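Teichoic acid biosynthesis protein F (Staphylococcus epidermidis, PDB 3L7I) takes part in teichoic acid biosynthesis, its modelled region having the GT-B architecture of two domains, each built round a parallel beta sheet. Local coordinates at residues 511-516 / 705-710; 526-531 / 613-618; 575-580 / 678-683; 580-585 / 607-612; 630-635 / 697-702. One frame throughout, in Å; residues are numbered along the deposited sequence.

Interaction 1: 511-516 / 705-710; sequences RNDVLV and KASQYI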
# COMPACT_ATOMS: atom_id res chain seq x y z
N ARG A 511 -29.32 22.82 35.57
CA ARG A 511 -29.08 21.99 36.74
C ARG A 511 -29.45 22.75 38.00
O ARG A 511 -29.61 22.15 39.07
CB ARG A 511 -27.60 21.65 36.84
CG ARG A 511 -26.74 22.89 36.77
CD ARG A 511 -25.69 22.92 37.83
NE ARG A 511 -24.39 22.63 37.26
CZ ARG A 511 -23.26 23.24 37.63
NH1 ARG A 511 -22.11 22.91 37.03
NH2 ARG A 511 -23.28 24.16 38.59
N ASN A 512 -29.57 24.07 37.85
CA ASN A 512 -29.89 24.95 38.97
C ASN A 512 -31.40 25.16 39.12
O ASN A 512 -31.85 25.64 40.15
CB ASN A 512 -29.17 26.29 38.83
CG ASN A 512 -27.69 26.23 39.24
OD1 ASN A 512 -27.24 25.25 39.84
ND2 ASN A 512 -26.93 27.28 38.90
N ASP A 513 -32.16 24.77 38.09
CA ASP A 513 -33.62 24.94 38.07
C ASP A 513 -34.25 24.57 39.41
O ASP A 513 -34.95 25.39 40.03
CB ASP A 513 -34.26 24.11 36.94
CG ASP A 513 -34.18 24.80 35.55
OD1 ASP A 513 -33.74 25.97 35.47
OD2 ASP A 513 -34.57 24.14 34.54
N VAL A 514 -34.00 23.34 39.85
CA VAL A 514 -34.55 22.83 41.12
C VAL A 514 -34.28 23.75 42.33
O VAL A 514 -35.08 23.77 43.27
CB VAL A 514 -34.02 21.40 41.45
CG1 VAL A 514 -34.96 20.32 40.97
CG2 VAL A 514 -32.64 21.21 40.88
N LEU A 515 -33.16 24.47 42.33
CA LEU A 515 -32.84 25.34 43.46
C LEU A 515 -33.84 26.49 43.50
O LEU A 515 -34.18 27.03 44.55
CB LEU A 515 -31.40 25.84 43.38
CG LEU A 515 -30.33 24.75 43.32
CD1 LEU A 515 -28.97 25.39 43.23
CD2 LEU A 515 -30.38 23.80 44.50
N VAL A 516 -34.33 26.85 42.32
CA VAL A 516 -35.30 27.93 42.22
C VAL A 516 -36.76 27.44 42.40
O VAL A 516 -37.54 28.05 43.14
CB VAL A 516 -35.14 28.67 40.90
CG1 VAL A 516 -36.38 29.49 40.60
CG2 VAL A 516 -33.90 29.54 40.93
N LYS A 705 -36.06 28.53 34.76
CA LYS A 705 -36.60 28.20 33.45
C LYS A 705 -35.53 27.77 32.41
O LYS A 705 -35.77 27.78 31.22
CB LYS A 705 -37.45 29.38 32.93
CG LYS A 705 -38.83 29.50 33.61
CD LYS A 705 -39.47 30.91 33.47
CE LYS A 705 -40.86 30.99 34.15
NZ LYS A 705 -41.19 32.33 34.80
N ALA A 706 -34.36 27.38 32.88
CA ALA A 706 -33.26 27.11 31.96
C ALA A 706 -33.51 25.89 31.04
O ALA A 706 -33.35 25.98 29.82
CB ALA A 706 -31.95 26.95 32.73
N SER A 707 -33.90 24.76 31.62
CA SER A 707 -34.12 23.56 30.83
C SER A 707 -35.22 23.81 29.80
O SER A 707 -35.17 23.30 28.68
CB SER A 707 -34.47 22.39 31.72
OG SER A 707 -33.69 22.45 32.91
N GLN A 708 -36.22 24.59 30.19
CA GLN A 708 -37.26 25.00 29.27
C GLN A 708 -36.69 25.77 28.08
O GLN A 708 -36.96 25.44 26.93
CB GLN A 708 -38.27 25.86 30.00
CG GLN A 708 -39.26 26.51 29.09
CD GLN A 708 -40.46 26.99 29.87
OE1 GLN A 708 -41.24 27.83 29.40
NE2 GLN A 708 -40.63 26.45 31.08
N TYR A 709 -35.88 26.80 28.36
CA TYR A 709 -35.23 27.56 27.29
C TYR A 709 -34.46 26.66 26.31
O TYR A 709 -34.68 26.75 25.09
CB TYR A 709 -34.32 28.66 27.83
CG TYR A 709 -34.00 29.70 26.77
CD1 TYR A 709 -34.82 30.80 26.58
CD2 TYR A 709 -32.90 29.55 25.95
CE1 TYR A 709 -34.54 31.74 25.61
CE2 TYR A 709 -32.61 30.49 24.96
CZ TYR A 709 -33.43 31.58 24.79
OH TYR A 709 -33.14 32.51 23.80
N ILE A 710 -33.56 25.81 26.81
CA ILE A 710 -32.86 24.89 25.92
C ILE A 710 -33.82 23.92 25.21
O ILE A 710 -33.81 23.83 23.99
CB ILE A 710 -31.72 24.13 26.61
CG1 ILE A 710 -30.68 25.11 27.13
CG2 ILE A 710 -31.06 23.18 25.61
CD1 ILE A 710 -30.13 26.01 26.03

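Interaction 2: 526-531 / 613-618; sequences DEIRTH and FLISDC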
# COMPACT_ATOMS: atom_id res chain seq x y z
N ASP A 526 -38.09 15.55 51.49
CA ASP A 526 -38.19 14.36 52.32
C ASP A 526 -37.63 13.12 51.64
O ASP A 526 -36.96 12.33 52.29
CB ASP A 526 -39.63 14.12 52.76
CG ASP A 526 -40.02 14.99 53.94
OD1 ASP A 526 -41.06 14.72 54.59
OD2 ASP A 526 -39.24 15.94 54.20
N GLU A 527 -37.91 12.96 50.35
CA GLU A 527 -37.32 11.84 49.60
C GLU A 527 -35.81 11.87 49.78
O GLU A 527 -35.20 10.92 50.29
CB GLU A 527 -37.62 11.96 48.11
CG GLU A 527 -39.02 11.58 47.67
CD GLU A 527 -39.24 11.81 46.17
OE1 GLU A 527 -38.22 11.88 45.42
OE2 GLU A 527 -40.42 11.94 45.74
N ILE A 528 -35.22 12.98 49.35
CA ILE A 528 -33.79 13.19 49.39
C ILE A 528 -33.26 12.90 50.78
O ILE A 528 -32.22 12.24 50.93
CB ILE A 528 -33.46 14.64 49.03
CG1 ILE A 528 -34.10 14.98 47.68
CG2 ILE A 528 -31.97 14.86 49.03
CD1 ILE A 528 -33.94 16.44 47.27
N ARG A 529 -33.98 13.36 51.79
CA ARG A 529 -33.51 13.21 53.16
C ARG A 529 -33.56 11.77 53.62
O ARG A 529 -32.60 11.27 54.19
CB ARG A 529 -34.27 14.12 54.12
CG ARG A 529 -33.87 15.57 54.04
CD ARG A 529 -34.67 16.39 55.01
NE ARG A 529 -34.47 15.94 56.38
CZ ARG A 529 -33.57 16.47 57.22
NH1 ARG A 529 -32.77 17.46 56.81
NH2 ARG A 529 -33.47 16.01 58.46
N THR A 530 -34.69 11.09 53.40
CA THR A 530 -34.81 9.72 53.90
C THR A 530 -34.00 8.75 53.04
O THR A 530 -33.62 7.67 53.52
CB THR A 530 -36.28 9.25 54.08
OG1 THR A 530 -36.94 9.21 52.82
CG2 THR A 530 -37.03 10.18 55.03
N HIS A 531 -33.72 9.14 51.80
CA HIS A 531 -32.84 8.35 50.96
C HIS A 531 -31.43 8.29 51.55
O HIS A 531 -30.82 7.23 51.59
CB HIS A 531 -32.81 8.90 49.54
CG HIS A 531 -31.91 8.14 48.61
ND1 HIS A 531 -32.20 6.86 48.18
CD2 HIS A 531 -30.73 8.47 48.05
CE1 HIS A 531 -31.24 6.44 47.38
NE2 HIS A 531 -30.33 7.39 47.29
N PHE A 613 -27.65 20.36 47.80
CA PHE A 613 -27.78 21.75 48.25
C PHE A 613 -29.14 21.98 48.88
O PHE A 613 -29.23 22.57 49.96
CB PHE A 613 -27.57 22.76 47.10
CG PHE A 613 -26.19 22.74 46.52
CD1 PHE A 613 -25.09 22.53 47.33
CD2 PHE A 613 -26.00 22.94 45.18
CE1 PHE A 613 -23.82 22.50 46.80
CE2 PHE A 613 -24.74 22.92 44.64
CZ PHE A 613 -23.65 22.71 45.45
N LEU A 614 -30.19 21.54 48.19
CA LEU A 614 -31.57 21.79 48.61
C LEU A 614 -31.77 21.43 50.08
O LEU A 614 -32.41 22.16 50.82
CB LEU A 614 -32.55 21.00 47.76
CG LEU A 614 -32.98 21.65 46.45
CD1 LEU A 614 -34.22 20.96 45.93
CD2 LEU A 614 -33.25 23.14 46.65
N ILE A 615 -31.22 20.31 50.51
CA ILE A 615 -31.40 19.92 51.90
C ILE A 615 -30.31 20.46 52.84
O ILE A 615 -30.26 20.06 54.00
CB ILE A 615 -31.52 18.38 52.05
CG1 ILE A 615 -30.18 17.71 51.75
CG2 ILE A 615 -32.67 17.84 51.19
CD1 ILE A 615 -30.15 16.21 52.07
N SER A 616 -29.47 21.39 52.38
CA SER A 616 -28.37 21.88 53.23
C SER A 616 -28.65 23.24 53.85
O SER A 616 -28.96 24.20 53.13
CB SER A 616 -27.08 21.99 52.43
OG SER A 616 -26.57 20.73 52.06
N ASP A 617 -28.52 23.31 55.17
CA ASP A 617 -28.72 24.56 55.91
C ASP A 617 -27.56 25.52 55.76
O ASP A 617 -27.72 26.72 55.96
CB ASP A 617 -28.98 24.27 57.38
CG ASP A 617 -30.30 23.54 57.60
OD1 ASP A 617 -31.38 24.17 57.47
OD2 ASP A 617 -30.25 22.32 57.88
N CYS A 618 -26.39 25.01 55.40
CA CYS A 618 -25.27 25.85 55.02
C CYS A 618 -24.27 25.04 54.21
O CYS A 618 -24.36 23.81 54.18
CB CYS A 618 -24.58 26.47 56.23
SG CYS A 618 -23.74 25.29 57.34

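Interaction 3: 575-580 / 678-683; sequences DDYVIL and KNLDKV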
# COMPACT_ATOMS: atom_id res chain seq x y z
N ASP A 575 -25.24 17.11 68.13
CA ASP A 575 -26.59 16.94 68.67
C ASP A 575 -27.56 17.85 67.94
O ASP A 575 -28.77 17.66 68.01
CB ASP A 575 -26.65 17.21 70.18
CG ASP A 575 -26.03 16.08 71.02
OD1 ASP A 575 -26.06 14.90 70.59
OD2 ASP A 575 -25.53 16.39 72.13
N ASP A 576 -27.04 18.84 67.23
CA ASP A 576 -27.89 19.76 66.49
C ASP A 576 -27.78 19.51 64.99
O ASP A 576 -28.72 19.79 64.24
CB ASP A 576 -27.51 21.22 66.80
CG ASP A 576 -27.81 21.62 68.25
OD1 ASP A 576 -28.94 21.34 68.72
OD2 ASP A 576 -26.92 22.23 68.90
N TYR A 577 -26.65 18.97 64.56
CA TYR A 577 -26.31 18.87 63.14
C TYR A 577 -25.92 17.48 62.66
O TYR A 577 -25.47 16.61 63.41
CB TYR A 577 -25.15 19.80 62.81
CG TYR A 577 -25.48 21.26 62.86
CD1 TYR A 577 -25.97 21.92 61.73
CD2 TYR A 577 -25.29 22.00 64.03
CE1 TYR A 577 -26.27 23.26 61.78
CE2 TYR A 577 -25.58 23.34 64.08
CZ TYR A 577 -26.07 23.97 62.95
OH TYR A 577 -26.37 25.32 63.00
N VAL A 578 -26.06 17.31 61.36
CA VAL A 578 -25.42 16.21 60.70
C VAL A 578 -24.58 16.83 59.57
O VAL A 578 -24.98 17.84 58.98
CB VAL A 578 -26.48 15.23 60.22
CG1 VAL A 578 -26.82 15.48 58.76
CG2 VAL A 578 -26.00 13.84 60.45
N ILE A 579 -23.40 16.29 59.29
CA ILE A 579 -22.56 16.91 58.25
C ILE A 579 -22.33 16.04 57.00
O ILE A 579 -21.89 14.89 57.11
CB ILE A 579 -21.22 17.39 58.84
CG1 ILE A 579 -20.44 18.19 57.82
CG2 ILE A 579 -20.38 16.22 59.36
CD1 ILE A 579 -19.09 18.64 58.38
N LEU A 580 -22.66 16.57 55.82
CA LEU A 580 -22.46 15.81 54.58
C LEU A 580 -21.09 16.08 53.98
O LEU A 580 -20.77 17.23 53.66
CB LEU A 580 -23.54 16.12 53.55
CG LEU A 580 -24.98 16.06 54.06
CD1 LEU A 580 -26.00 16.24 52.95
CD2 LEU A 580 -25.18 14.74 54.77
N LYS A 678 -22.68 26.93 65.73
CA LYS A 678 -23.54 26.66 66.87
C LYS A 678 -24.90 27.32 66.63
O LYS A 678 -25.94 26.72 66.86
CB LYS A 678 -22.92 27.21 68.15
CG LYS A 678 -23.15 26.35 69.37
CD LYS A 678 -22.67 24.93 69.11
CE LYS A 678 -21.99 24.37 70.34
NZ LYS A 678 -20.76 25.15 70.59
N ASN A 679 -24.85 28.55 66.14
CA ASN A 679 -26.03 29.37 65.94
C ASN A 679 -26.12 29.91 64.51
O ASN A 679 -25.67 31.02 64.22
CB ASN A 679 -26.02 30.53 66.94
CG ASN A 679 -27.25 31.40 66.83
OD1 ASN A 679 -28.12 31.16 65.99
ND2 ASN A 679 -27.32 32.44 67.67
N LEU A 680 -26.70 29.10 63.62
CA LEU A 680 -26.81 29.49 62.22
C LEU A 680 -27.51 30.84 62.03
O LEU A 680 -27.03 31.69 61.28
CB LEU A 680 -27.50 28.40 61.38
CG LEU A 680 -26.57 27.44 60.63
CD1 LEU A 680 -27.31 26.80 59.47
CD2 LEU A 680 -25.33 28.16 60.13
N ASP A 681 -28.64 31.03 62.71
CA ASP A 681 -29.43 32.24 62.51
C ASP A 681 -28.61 33.50 62.69
O ASP A 681 -28.82 34.48 61.97
CB ASP A 681 -30.63 32.27 63.46
CG ASP A 681 -31.70 31.25 63.10
OD1 ASP A 681 -31.72 30.76 61.94
OD2 ASP A 681 -32.53 30.94 63.99
N LYS A 682 -27.68 33.48 63.64
CA LYS A 682 -26.85 34.65 63.89
C LYS A 682 -25.91 34.90 62.73
O LYS A 682 -25.57 36.04 62.43
CB LYS A 682 -26.04 34.48 65.18
CG LYS A 682 -25.16 35.69 65.51
CD LYS A 682 -24.67 35.62 66.93
CE LYS A 682 -25.83 35.29 67.85
NZ LYS A 682 -25.39 35.24 69.27
N VAL A 683 -25.49 33.83 62.07
CA VAL A 683 -24.65 33.97 60.89
C VAL A 683 -25.45 34.56 59.72
O VAL A 683 -24.98 35.47 59.04
CB VAL A 683 -24.03 32.63 60.48
CG1 VAL A 683 -22.80 32.86 59.61
CG2 VAL A 683 -23.68 31.84 61.72

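Interaction 4: 580-585 / 607-612; sequences LLRMHY and NDVSEL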
# COMPACT_ATOMS: atom_id res chain seq x y z
N LEU A 580 -22.66 16.57 55.82
CA LEU A 580 -22.46 15.81 54.58
C LEU A 580 -21.09 16.08 53.98
O LEU A 580 -20.77 17.23 53.66
CB LEU A 580 -23.54 16.12 53.55
CG LEU A 580 -24.98 16.06 54.06
CD1 LEU A 580 -26.00 16.24 52.95
CD2 LEU A 580 -25.18 14.74 54.77
N LEU A 581 -20.27 15.04 53.83
CA LEU A 581 -18.93 15.19 53.27
C LEU A 581 -18.92 14.85 51.78
O LEU A 581 -19.08 13.68 51.39
CB LEU A 581 -17.92 14.31 54.02
CG LEU A 581 -17.88 14.39 55.54
CD1 LEU A 581 -16.86 13.42 56.11
CD2 LEU A 581 -17.60 15.80 56.04
N ARG A 582 -18.73 15.86 50.94
CA ARG A 582 -18.62 15.65 49.51
C ARG A 582 -17.18 15.81 49.05
O ARG A 582 -16.73 16.92 48.77
CB ARG A 582 -19.53 16.63 48.77
CG ARG A 582 -19.33 16.60 47.25
CD ARG A 582 -20.65 16.69 46.49
NE ARG A 582 -21.12 15.35 46.16
CZ ARG A 582 -21.40 14.95 44.93
NH1 ARG A 582 -21.31 15.78 43.90
NH2 ARG A 582 -21.81 13.70 44.74
N MET A 583 -16.47 14.70 48.96
CA MET A 583 -15.04 14.72 48.66
C MET A 583 -14.71 14.18 47.28
O MET A 583 -15.51 13.49 46.68
CB MET A 583 -14.32 13.84 49.68
CG MET A 583 -15.01 13.83 51.03
SD MET A 583 -14.64 15.37 51.85
CE MET A 583 -12.95 15.02 52.37
N HIS A 584 -13.50 14.48 46.80
CA HIS A 584 -12.99 13.86 45.58
C HIS A 584 -13.12 12.35 45.77
O HIS A 584 -13.09 11.87 46.91
CB HIS A 584 -11.52 14.23 45.33
CG HIS A 584 -10.95 13.69 44.05
ND1 HIS A 584 -10.32 12.47 43.96
CD2 HIS A 584 -10.91 14.23 42.80
CE1 HIS A 584 -9.92 12.27 42.72
NE2 HIS A 584 -10.27 13.32 41.99
N TYR A 585 -13.26 11.61 44.68
CA TYR A 585 -13.56 10.20 44.81
C TYR A 585 -12.38 9.43 45.41
O TYR A 585 -12.58 8.44 46.08
CB TYR A 585 -13.99 9.59 43.46
CG TYR A 585 -12.84 9.19 42.57
CD1 TYR A 585 -12.11 8.02 42.80
CD2 TYR A 585 -12.47 9.98 41.48
CE1 TYR A 585 -11.05 7.66 41.99
CE2 TYR A 585 -11.42 9.63 40.66
CZ TYR A 585 -10.71 8.46 40.92
OH TYR A 585 -9.66 8.10 40.10
N ASN A 607 -25.62 10.83 43.12
CA ASN A 607 -25.77 11.19 41.70
C ASN A 607 -25.91 12.69 41.48
O ASN A 607 -25.35 13.25 40.55
CB ASN A 607 -27.00 10.51 41.09
CG ASN A 607 -27.17 9.06 41.56
OD1 ASN A 607 -26.27 8.49 42.18
ND2 ASN A 607 -28.33 8.47 41.25
N ASP A 608 -26.65 13.34 42.37
CA ASP A 608 -27.16 14.69 42.10
C ASP A 608 -26.83 15.76 43.17
O ASP A 608 -27.30 15.74 44.31
CB ASP A 608 -28.66 14.60 41.82
CG ASP A 608 -29.20 15.85 41.18
OD1 ASP A 608 -29.83 15.73 40.10
OD2 ASP A 608 -28.99 16.94 41.75
N VAL A 609 -26.02 16.73 42.77
CA VAL A 609 -25.45 17.63 43.74
C VAL A 609 -26.42 18.76 44.11
O VAL A 609 -26.30 19.36 45.20
CB VAL A 609 -24.11 18.19 43.23
CG1 VAL A 609 -24.35 19.34 42.27
CG2 VAL A 609 -23.27 18.66 44.39
N SER A 610 -27.37 19.05 43.23
CA SER A 610 -28.31 20.15 43.49
C SER A 610 -29.28 19.74 44.58
O SER A 610 -29.71 20.56 45.39
CB SER A 610 -29.09 20.49 42.23
OG SER A 610 -28.41 19.99 41.10
N GLU A 611 -29.61 18.46 44.59
CA GLU A 611 -30.42 17.90 45.65
C GLU A 611 -29.68 18.01 46.98
O GLU A 611 -30.29 18.34 48.00
CB GLU A 611 -30.81 16.45 45.35
CG GLU A 611 -31.70 16.33 44.12
CD GLU A 611 -32.19 14.93 43.88
OE1 GLU A 611 -31.64 14.00 44.49
OE2 GLU A 611 -33.12 14.77 43.06
N LEU A 612 -28.38 17.77 46.99
CA LEU A 612 -27.64 17.92 48.23
C LEU A 612 -27.70 19.39 48.72
O LEU A 612 -27.82 19.65 49.93
CB LEU A 612 -26.21 17.39 48.10
CG LEU A 612 -26.11 15.87 47.96
CD1 LEU A 612 -24.66 15.40 47.76
CD2 LEU A 612 -26.73 15.20 49.16

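Interaction 5: 630-635 / 697-702; sequences YGILKR and RFCSVD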
# COMPACT_ATOMS: atom_id res chain seq x y z
N TYR A 630 -24.81 27.24 45.06
CA TYR A 630 -25.48 27.19 46.35
C TYR A 630 -26.06 28.55 46.71
O TYR A 630 -27.07 28.64 47.40
CB TYR A 630 -24.51 26.69 47.41
CG TYR A 630 -25.13 26.52 48.74
CD1 TYR A 630 -26.03 25.50 48.98
CD2 TYR A 630 -24.84 27.40 49.77
CE1 TYR A 630 -26.64 25.36 50.24
CE2 TYR A 630 -25.44 27.27 51.02
CZ TYR A 630 -26.32 26.25 51.25
OH TYR A 630 -26.91 26.11 52.47
N GLY A 631 -25.42 29.60 46.19
CA GLY A 631 -25.82 30.98 46.44
C GLY A 631 -27.22 31.37 45.99
O GLY A 631 -27.78 32.36 46.45
N ILE A 632 -27.80 30.59 45.09
CA ILE A 632 -29.16 30.87 44.70
C ILE A 632 -30.08 30.75 45.91
O ILE A 632 -31.13 31.40 45.97
CB ILE A 632 -29.62 29.90 43.62
CG1 ILE A 632 -28.75 30.04 42.36
CG2 ILE A 632 -31.10 30.12 43.33
CD1 ILE A 632 -28.89 28.87 41.38
N LEU A 633 -29.68 29.93 46.88
CA LEU A 633 -30.54 29.66 48.04
C LEU A 633 -30.48 30.76 49.12
O LEU A 633 -31.31 30.76 50.04
CB LEU A 633 -30.24 28.28 48.64
CG LEU A 633 -30.51 27.07 47.73
CD1 LEU A 633 -29.83 25.76 48.25
CD2 LEU A 633 -32.00 26.88 47.51
N LYS A 634 -29.52 31.68 48.99
CA LYS A 634 -29.31 32.78 49.95
C LYS A 634 -29.15 32.25 51.37
O LYS A 634 -29.79 32.71 52.31
CB LYS A 634 -30.45 33.81 49.89
CG LYS A 634 -30.74 34.34 48.51
CD LYS A 634 -31.72 35.50 48.54
CE LYS A 634 -32.55 35.57 47.26
NZ LYS A 634 -33.41 36.79 47.20
N ARG A 635 -28.30 31.25 51.51
CA ARG A 635 -28.05 30.64 52.80
C ARG A 635 -26.60 30.92 53.16
O ARG A 635 -25.81 31.31 52.31
CB ARG A 635 -28.37 29.13 52.75
CG ARG A 635 -29.75 28.77 53.25
CD ARG A 635 -30.71 28.27 52.21
NE ARG A 635 -30.65 26.82 52.09
CZ ARG A 635 -31.65 26.03 51.65
NH1 ARG A 635 -31.43 24.72 51.57
NH2 ARG A 635 -32.83 26.51 51.30
N ARG A 697 -25.08 39.44 42.31
CA ARG A 697 -24.01 39.46 41.32
C ARG A 697 -23.92 38.17 40.48
O ARG A 697 -23.64 38.23 39.29
CB ARG A 697 -22.67 39.75 41.98
CG ARG A 697 -21.57 40.05 41.00
CD ARG A 697 -20.23 40.36 41.64
NE ARG A 697 -19.20 40.51 40.61
CZ ARG A 697 -17.89 40.61 40.82
NH1 ARG A 697 -17.40 40.59 42.06
NH2 ARG A 697 -17.07 40.74 39.79
N PHE A 698 -24.18 37.02 41.10
CA PHE A 698 -23.92 35.76 40.43
C PHE A 698 -25.14 34.87 40.24
O PHE A 698 -25.11 33.96 39.41
CB PHE A 698 -22.84 34.99 41.17
CG PHE A 698 -21.62 35.79 41.43
CD1 PHE A 698 -20.69 36.00 40.43
CD2 PHE A 698 -21.38 36.33 42.69
CE1 PHE A 698 -19.54 36.75 40.68
CE2 PHE A 698 -20.24 37.07 42.94
CZ PHE A 698 -19.32 37.28 41.93
N CYS A 699 -26.21 35.11 40.99
CA CYS A 699 -27.31 34.15 40.97
C CYS A 699 -28.64 34.73 40.53
O CYS A 699 -29.64 34.02 40.49
CB CYS A 699 -27.48 33.51 42.34
SG CYS A 699 -25.94 33.33 43.25
N SER A 700 -28.64 36.02 40.21
CA SER A 700 -29.89 36.73 39.93
C SER A 700 -30.54 36.24 38.65
O SER A 700 -31.75 36.36 38.47
CB SER A 700 -29.62 38.23 39.82
OG SER A 700 -28.84 38.52 38.67
N VAL A 701 -29.74 35.69 37.75
CA VAL A 701 -30.21 35.32 36.43
C VAL A 701 -31.14 34.12 36.42
O VAL A 701 -32.03 34.07 35.58
CB VAL A 701 -29.04 35.08 35.46
CG1 VAL A 701 -29.54 34.49 34.13
CG2 VAL A 701 -28.26 36.37 35.23
N ASP A 702 -30.97 33.18 37.34
CA ASP A 702 -31.71 31.90 37.32
C ASP A 702 -33.26 32.00 37.45
O ASP A 702 -33.81 32.29 38.51
CB ASP A 702 -31.07 30.87 38.29
CG ASP A 702 -29.87 30.09 37.64
OD1 ASP A 702 -30.08 29.47 36.56
OD2 ASP A 702 -28.74 30.06 38.20

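Interaction 1: 511-516 / 705-710
A carboxylate-to-helix-start contact joins Asp-513 of helix 513-517 to Ala-706 and Ser-707, the first residues of helix 706-721. It lies at the junction of the two GT-B domains. Chain 511-516 follows strand 504-506, the last strand of the seven-stranded sheet, and helix 706-721 returns to the first domain, where Ile-710 packs on Leu-505 and Ile-372. The backbones come near where the CA of Asp-513 lies 6.4 Å from the CA of Lys-705, the residue at the N-cap position. Asp-513 CG stands beside its own backbone N (chi1 -82°), which presents both oxygens to the two leading N-H groups. Ala-706 N donates to OD1 of Asp-513 at 3.0 Å, and Ser-707 N to OD2 of Asp-513 at 3.1 Å, with an N-H...O angle of 163°. Each oxygen offers its syn lone pair, so the carboxylate grips the helix end in a two-pronged fashion. The hydroxyl of Ser-707 adds a third bond, OG to Asp-513 OD2, reaching that oxygen from 40° out of the carboxylate plane. OD2 thus accepts twice from one residue, while OD1 also lies against the methyl of Ala-706. With the carboxylate buried, three donors and the positive end of a helix would probably compensate its negative charge and favour the ionised form.

Interaction 2: 526-531 / 613-618
Ile-615 turns its CG2 methyl into the angle between Ile-528 and Arg-529, neighbours on helix 522-531, and both pairs of side chains cross obliquely. Ile-615 CG2 sits 3.7 Å from CG2 of Ile-528 and 3.8 Å from CG of Arg-529, so one branch serves two partners. The other branch joins in: CD1 of Ile-615 comes within 3.8 Å of Ile-528 CG2. The first torsion of Ile-615 (chi1 70°) sets CG2 beside the backbone N, toward helix 522-531, and the extended chi2 (172°) brings CD1 to Ile-528. In the Rossmann-like second domain, Ile-615 is the first residue to leave the helical path of helix 609-614, on the way to strand 618-621. The contact joins helix 522-531 to the turn just after helix 609-614, and the strands that follow, 539-543 and 618-621, are neighbours in the parallel sheet; Leu-525 and Leu-534 also press on Ile-615. Arg-529 contributes aliphatic carbon only, for its chain runs on from CG away from the methyl and, bent at chi3 (60°), takes the guanidinium toward Asp-617. NH1 of Arg-529 ends 5.6 Å from OD2 of Asp-617, opposite charges near each other without touching, and that oxygen takes the N-H of Val-540 instead.

Interaction 3: 575-580 / 678-683
Tyr-577 begins strand 577-581 in extended geometry (phi -128°, psi 158°) and faces the turn at 678-679, from which helix 680-686 starts. The two side chains meet at a slant, with Leu-680 CG at the hydroxyl edge of the Tyr-577 ring, near its plane. OH of Tyr-577 lies 3.2 Å from CG of Leu-680, and the same OH is 3.7 Å from Leu-680 CB and 3.9 Å from its CD1. The carbonyl O of Lys-678 borders the same edge, 4.1 Å from Tyr-577 OH, but the polar partner of the hydroxyl is the carbonyl of Leu-677, through a weak hydrogen bond. Lys-678 itself turns to Glu-572 in a salt bridge. At the helix start Asn-679 occupies the N-cap position, its OD1 accepting weakly from Lys-682 N. Tyr-577 also rests on Ile-541 and Leu-680 on Lys-539, both of strand 539-543. A helix start laid against adjacent parallel strands in this way belongs to the alpha/beta layering of a Rossmann-like domain.

Interaction 4: 580-585 / 607-612
Arg-582 reaches Val-609 through a first torsion that extends the chain, CG opposite the backbone N (chi1 172°), followed by bends at chi2 and chi3. Val-609 answers with CG2, likewise turned from its own backbone N, and the two side chains cross at about a right angle. That methyl carbon is 3.5 Å from NH1 of Arg-582; CD of the arginine stands 3.9 Å from Val-609 CG2, and its NE is 3.9 Å from CD1 of Leu-612. NH2 has weak hydrogen bonds to the carbonyls of Val-603 and Tyr-606. All this happens past the C-terminal end of strand 577-581, the side of a Rossmann-like sheet that looks to the interdomain cleft in GT-B proteins. Two residues earlier, on the same side of the chain, Leu-580 CD1 packs against CD2 of Leu-612 at 4.0 Å, a plain apolar meeting. Helix 609-614 starts at the N-cap residue Asp-608, whose OD2 accepts from Glu-611 N at 3.3 Å, while its OD1 bonds to the hydroxyl of Tyr-371 on helix 367-379 of the other domain.

Interaction 5: 630-635 / 697-702
The carboxylate of Asp-702 touches Ile-632: OD2 of Asp-702 lies 3.4 Å from CD1 of Ile-632, and the two side chains cross at about a right angle. Two other flat groups are covered within their own segments and take no part: CG of Arg-697 stands 3.6 Å over the centre of the Phe-698 ring, which also meets Tyr-488 edge-to-face, and Leu-633 CD1 lies on one face of the Arg-635 guanidinium, offset toward its rim. In the Rossmann-like second domain the contact joins the 3-10 turn 631-633, between helix 626-630 and strand 637-640, to the chain leaving helix 688-698. The backbones run close, CA of Ile-632 only 5.3 Å from CA of Cys-699. Ile-632 CG1 lies beside its own backbone N (chi1 -62°) and packs on CB of Cys-699 at 3.7 Å; Leu-515 and Val-516 touch the same isoleucine. OD2 of Asp-702 has a weak hydrogen bond from Asn-512. Gly-631 brings bare backbone to the interface: its carbonyl C sits 3.6 Å from SG of Cys-699.

From the N terminus, 511-516 opens interaction 1, whose closure at 705-710 encloses all the others and ties the domain junction to the last helix. Interaction 2 opens at 526-531, then interaction 3 at 575-580 and interaction 4 at 580-585, the last two sharing Leu-580. Interaction 4 closes first, at 607-612, lying within both 2 and 3; interaction 2 follows at 613-618 on the same helix 609-614. Interaction 5 opens at 630-635. Interaction 3 closes at 678-683, crossing both 2 and 5, before 5 closes at 697-702. Interactions 2 to 5 bind second-domain helices, turns and strands together. Leu-515 on Leu-614 joins interactions 1 and 2, while Tyr-630 and Arg-635 bond to carbonyls of 613-618, joining 2 and 5.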